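Local coordinates for ADP-ribosylation factor guanine nucleotide-exchange factor SEC7 (PDB 4OIY), which acts as a guanine nucleotide-exchange factor that activates the GTPase ARF1 at the trans-Golgi network through its Sec7 domain, supporting vesicle budding and Golgi traffic, at residues G85-I88 with V89-L92; T132-V135 with L136-L140. All blocks are in the same frame, centred on the assembly; numbering follows the deposited sequence.

Contact 1 of 2, residues G85-I88 with V89-L92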
loop_
_atom_site.group_PDB
_atom_site.type_symbol
_atom_site.label_atom_id
_atom_site.label_comp_id
_atom_site.label_asym_id
_atom_site.label_seq_id
_atom_site.Cartn_x
_atom_site.Cartn_y
_atom_site.Cartn_z
ATOM N N GLY A 85 2.039 16.709 -2.086
ATOM C CA GLY A 85 2.884 17.162 -3.195
ATOM C C GLY A 85 3.416 16.092 -4.137
ATOM O O GLY A 85 4.102 16.407 -5.114
ATOM N N MET A 86 3.121 14.827 -3.854
ATOM C CA MET A 86 3.571 13.717 -4.701
ATOM C C MET A 86 2.618 13.513 -5.857
ATOM O O MET A 86 1.421 13.737 -5.707
ATOM C CB MET A 86 3.582 12.409 -3.916
ATOM C CG MET A 86 4.625 12.325 -2.833
ATOM S SD MET A 86 4.614 10.659 -2.164
ATOM C CE MET A 86 5.839 10.841 -0.875
ATOM N N SER A 87 3.129 13.038 -6.992
ATOM C CA SER A 87 2.241 12.530 -8.034
ATOM C C SER A 87 1.538 11.287 -7.489
ATOM O O SER A 87 2.022 10.647 -6.549
ATOM C CB SER A 87 2.997 12.174 -9.304
ATOM O OG SER A 87 3.692 10.952 -9.169
ATOM N N ILE A 88 0.398 10.944 -8.073
ATOM C CA ILE A 88 -0.298 9.740 -7.628
ATOM C C ILE A 88 0.584 8.499 -7.814
ATOM O O ILE A 88 0.511 7.562 -7.003
ATOM C CB ILE A 88 -1.684 9.575 -8.283
ATOM C CG1 ILE A 88 -2.462 8.427 -7.618
ATOM C CG2 ILE A 88 -1.562 9.346 -9.783
ATOM C CD1 ILE A 88 -3.899 8.311 -8.075
ATOM N N VAL A 89 1.446 8.501 -8.836
ATOM C CA VAL A 89 2.380 7.382 -9.028
ATOM C C VAL A 89 3.421 7.305 -7.904
ATOM O O VAL A 89 3.700 6.228 -7.394
ATOM C CB VAL A 89 3.056 7.442 -10.414
ATOM C CG1 VAL A 89 4.250 6.487 -10.506
ATOM C CG2 VAL A 89 2.031 7.135 -11.488
ATOM N N ASP A 90 3.993 8.436 -7.515
ATOM C CA ASP A 90 4.975 8.427 -6.441
ATOM C C ASP A 90 4.345 8.021 -5.116
ATOM O O ASP A 90 4.944 7.280 -4.336
ATOM C CB ASP A 90 5.702 9.767 -6.364
ATOM C CG ASP A 90 6.820 9.878 -7.409
ATOM O OD1 ASP A 90 7.286 8.832 -7.916
ATOM O OD2 ASP A 90 7.229 11.001 -7.720
ATOM N N ALA A 91 3.113 8.465 -4.886
ATOM C CA ALA A 91 2.370 8.053 -3.696
ATOM C C ALA A 91 2.091 6.557 -3.703
ATOM O O ALA A 91 2.341 5.879 -2.719
ATOM C CB ALA A 91 1.073 8.835 -3.577
ATOM N N LEU A 92 1.611 6.048 -4.833
ATOM C CA LEU A 92 1.357 4.614 -4.983
ATOM C C LEU A 92 2.630 3.778 -4.800
ATOM O O LEU A 92 2.593 2.699 -4.194
ATOM C CB LEU A 92 0.764 4.339 -6.361
ATOM C CG LEU A 92 0.029 3.022 -6.588
ATOM C CD1 LEU A 92 -1.174 2.929 -5.669
ATOM C CD2 LEU A 92 -0.385 2.940 -8.044
#
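With chi1 at 76°, Ser-87 tucks OG between its own backbone N and carbonyl carbon, which turns the hydroxyl toward the first turn of the helix that follows. There OG accepts the amide of Asp-90, N to OG 3.0 Å with an N-H...O angle of 165°, the capping bond of a residue at the N-cap position of helix 88-96. The backbone bonds begin at once: Ala-91 N reaches Ser-87 O at 3.0 Å, and Leu-92 N reaches Ile-88 O at 2.9 Å. Met-86, with CG beside its backbone N and the chain extended from there on, lays its sulfur alongside the same turn, SD 3.8 Å from Ala-91 CA and 4.2 Å from Ala-91 CB. With an alanine at the cap, the amide of Asp-90 would probably lose its side-chain acceptor and Glu-185, which also bonds to OG, its hydroxyl partner. Asp-90 OD1 forms a salt bridge with Arg-93 NH1, three residues further along the helix. The cap lies at the N-terminal end of helix 88-96 of the Sec7 domain; in this helix Ile-88 and Val-89 pack on Leu-182 of helix 176-188, while Ala-91 meets Phe-115 and Phe-119, and Leu-92 meets Met-112, all of helix 105-122.

Contact 2 of 2, residues T132-V135 with L136-L140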
loop_
_atom_site.group_PDB
_atom_site.type_symbol
_atom_site.label_atom_id
_atom_site.label_comp_id
_atom_site.label_asym_id
_atom_site.label_seq_id
_atom_site.Cartn_x
_atom_site.Cartn_y
_atom_site.Cartn_z
ATOM N N THR A 132 -11.974 9.045 -8.427
ATOM C CA THR A 132 -11.053 9.197 -9.554
ATOM C C THR A 132 -9.683 8.625 -9.208
ATOM O O THR A 132 -9.118 7.865 -9.985
ATOM C CB THR A 132 -10.904 10.673 -9.939
ATOM O OG1 THR A 132 -12.196 11.215 -10.244
ATOM C CG2 THR A 132 -9.982 10.836 -11.131
ATOM N N ALA A 133 -9.164 8.979 -8.034
ATOM C CA ALA A 133 -7.877 8.451 -7.588
ATOM C C ALA A 133 -7.942 6.935 -7.367
ATOM O O ALA A 133 -7.000 6.211 -7.675
ATOM C CB ALA A 133 -7.413 9.160 -6.323
ATOM N N TYR A 134 -9.073 6.468 -6.844
ATOM C CA TYR A 134 -9.316 5.050 -6.604
ATOM C C TYR A 134 -9.207 4.244 -7.896
ATOM O O TYR A 134 -8.408 3.326 -7.994
ATOM C CB TYR A 134 -10.699 4.870 -5.967
ATOM C CG TYR A 134 -11.179 3.441 -5.759
ATOM C CD1 TYR A 134 -10.640 2.635 -4.764
ATOM C CD2 TYR A 134 -12.232 2.929 -6.506
ATOM C CE1 TYR A 134 -11.109 1.351 -4.552
ATOM C CE2 TYR A 134 -12.702 1.644 -6.300
ATOM C CZ TYR A 134 -12.140 0.859 -5.322
ATOM O OH TYR A 134 -12.623 -0.421 -5.115
ATOM N N VAL A 135 -10.000 4.602 -8.908
ATOM C CA VAL A 135 -9.975 3.826 -10.150
ATOM C C VAL A 135 -8.662 3.974 -10.905
ATOM O O VAL A 135 -8.177 3.021 -11.520
ATOM C CB VAL A 135 -11.165 4.119 -11.089
ATOM C CG1 VAL A 135 -12.482 3.815 -10.391
ATOM C CG2 VAL A 135 -11.119 5.540 -11.628
ATOM N N LEU A 136 -8.076 5.169 -10.853
ATOM C CA LEU A 136 -6.806 5.407 -11.523
ATOM C C LEU A 136 -5.714 4.528 -10.928
ATOM O O LEU A 136 -4.851 4.045 -11.649
ATOM C CB LEU A 136 -6.424 6.884 -11.431
ATOM C CG LEU A 136 -5.120 7.306 -12.118
ATOM C CD1 LEU A 136 -5.112 6.878 -13.576
ATOM C CD2 LEU A 136 -4.938 8.810 -12.003
ATOM N N SER A 137 -5.772 4.302 -9.615
ATOM C CA SER A 137 -4.772 3.474 -8.946
ATOM C C SER A 137 -4.757 2.045 -9.488
ATOM O O SER A 137 -3.702 1.468 -9.675
ATOM C CB SER A 137 -4.992 3.475 -7.436
ATOM O OG SER A 137 -4.778 4.769 -6.919
ATOM N N TYR A 138 -5.931 1.472 -9.761
ATOM C CA TYR A 138 -5.976 0.133 -10.365
ATOM C C TYR A 138 -5.398 0.112 -11.773
ATOM O O TYR A 138 -4.701 -0.819 -12.155
ATOM C CB TYR A 138 -7.403 -0.425 -10.408
ATOM C CG TYR A 138 -7.892 -0.830 -9.051
ATOM C CD1 TYR A 138 -7.647 -2.106 -8.558
ATOM C CD2 TYR A 138 -8.570 0.068 -8.247
ATOM C CE1 TYR A 138 -8.075 -2.472 -7.295
ATOM C CE2 TYR A 138 -9.012 -0.290 -6.998
ATOM C CZ TYR A 138 -8.761 -1.563 -6.526
ATOM O OH TYR A 138 -9.194 -1.909 -5.273
ATOM N N SER A 139 -5.678 1.163 -12.539
ATOM C CA SER A 139 -5.148 1.254 -13.889
ATOM C C SER A 139 -3.625 1.364 -13.862
ATOM O O SER A 139 -2.942 0.804 -14.718
ATOM C CB SER A 139 -5.766 2.444 -14.618
ATOM O OG SER A 139 -5.295 2.521 -15.938
ATOM N N LEU A 140 -3.102 2.079 -12.870
ATOM C CA LEU A 140 -1.666 2.241 -12.716
ATOM C C LEU A 140 -1.012 0.938 -12.284
ATOM O O LEU A 140 0.072 0.617 -12.753
ATOM C CB LEU A 140 -1.340 3.356 -11.721
ATOM C CG LEU A 140 -1.670 4.771 -12.208
ATOM C CD1 LEU A 140 -1.641 5.772 -11.069
ATOM C CD2 LEU A 140 -0.723 5.183 -13.326
#
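Tyr-134 and Tyr-138, one helical turn apart, meet as a T-shaped pair: the edge of the Tyr-138 ring points at a face of Tyr-134, with centroids 5.2 Å apart and planes at 78°. The touching atom is Tyr-138 CE2, which stands over the Tyr-134 face toward its rim, 3.6 Å from Tyr-134 CE1. Two different first torsions make this possible. Tyr-134 holds CG anti to its backbone N (chi1 175°), whereas Tyr-138 turns CG beside its own N (chi1 -73°), swinging its ring back toward the preceding turn. The same edge of Tyr-138 also brings CD2 within 3.3 Å of Tyr-134 O, near the plane of the ring.

The pair is an i to i+4 contact within helix 130-148 of the all-helical Sec7 domain, and both rings reach helix 105-122: Tyr-134 touches Asp-109, and Tyr-138 packs on Ile-108 and Met-112 while its OH makes a weak hydrogen bond to Asp-109.

Leu-136 meets the turn before it through a single carbonyl: its N donates to Thr-132 O at 3.0 Å, and its CB lies 3.2 Å from that same Thr-132 O. Beyond CB the buried side chain packs on Phe-127 and Asn-165. Beside it, Ser-137 N donates to Ala-133 O at 3.0 Å. Ser-137 is modelled in two conformers, and in one of them OG also donates to Ala-133 O, at 2.8 Å, from the opposite face of the carbonyl plane to the amide; this second bond holds for that conformer alone.

How the contacts relate
Contact 1 comes first along the chain, at the start of helix 88-96; contact 2 follows on helix 130-148, with helix 105-122 between them in sequence. Their centres lie about 12 Å apart. They touch directly: Ile-88 CD1 lies 3.8 Å from Ala-133 O, Ile-88 CG2 lies 3.8 Å from Leu-140 CD1, and Leu-92 CD2 lies 3.8 Å from Leu-140 CB. Phe-115 of helix 105-122 meets residues of both contacts, Ala-91 and Ser-137, so three helices pack together as part of the helical core of the exchange-factor domain. The magnesium-binding Asp-121 lies outside both contacts, its side chain about 12 Å from that of Ala-91 and about 10 Å from that of Ala-133.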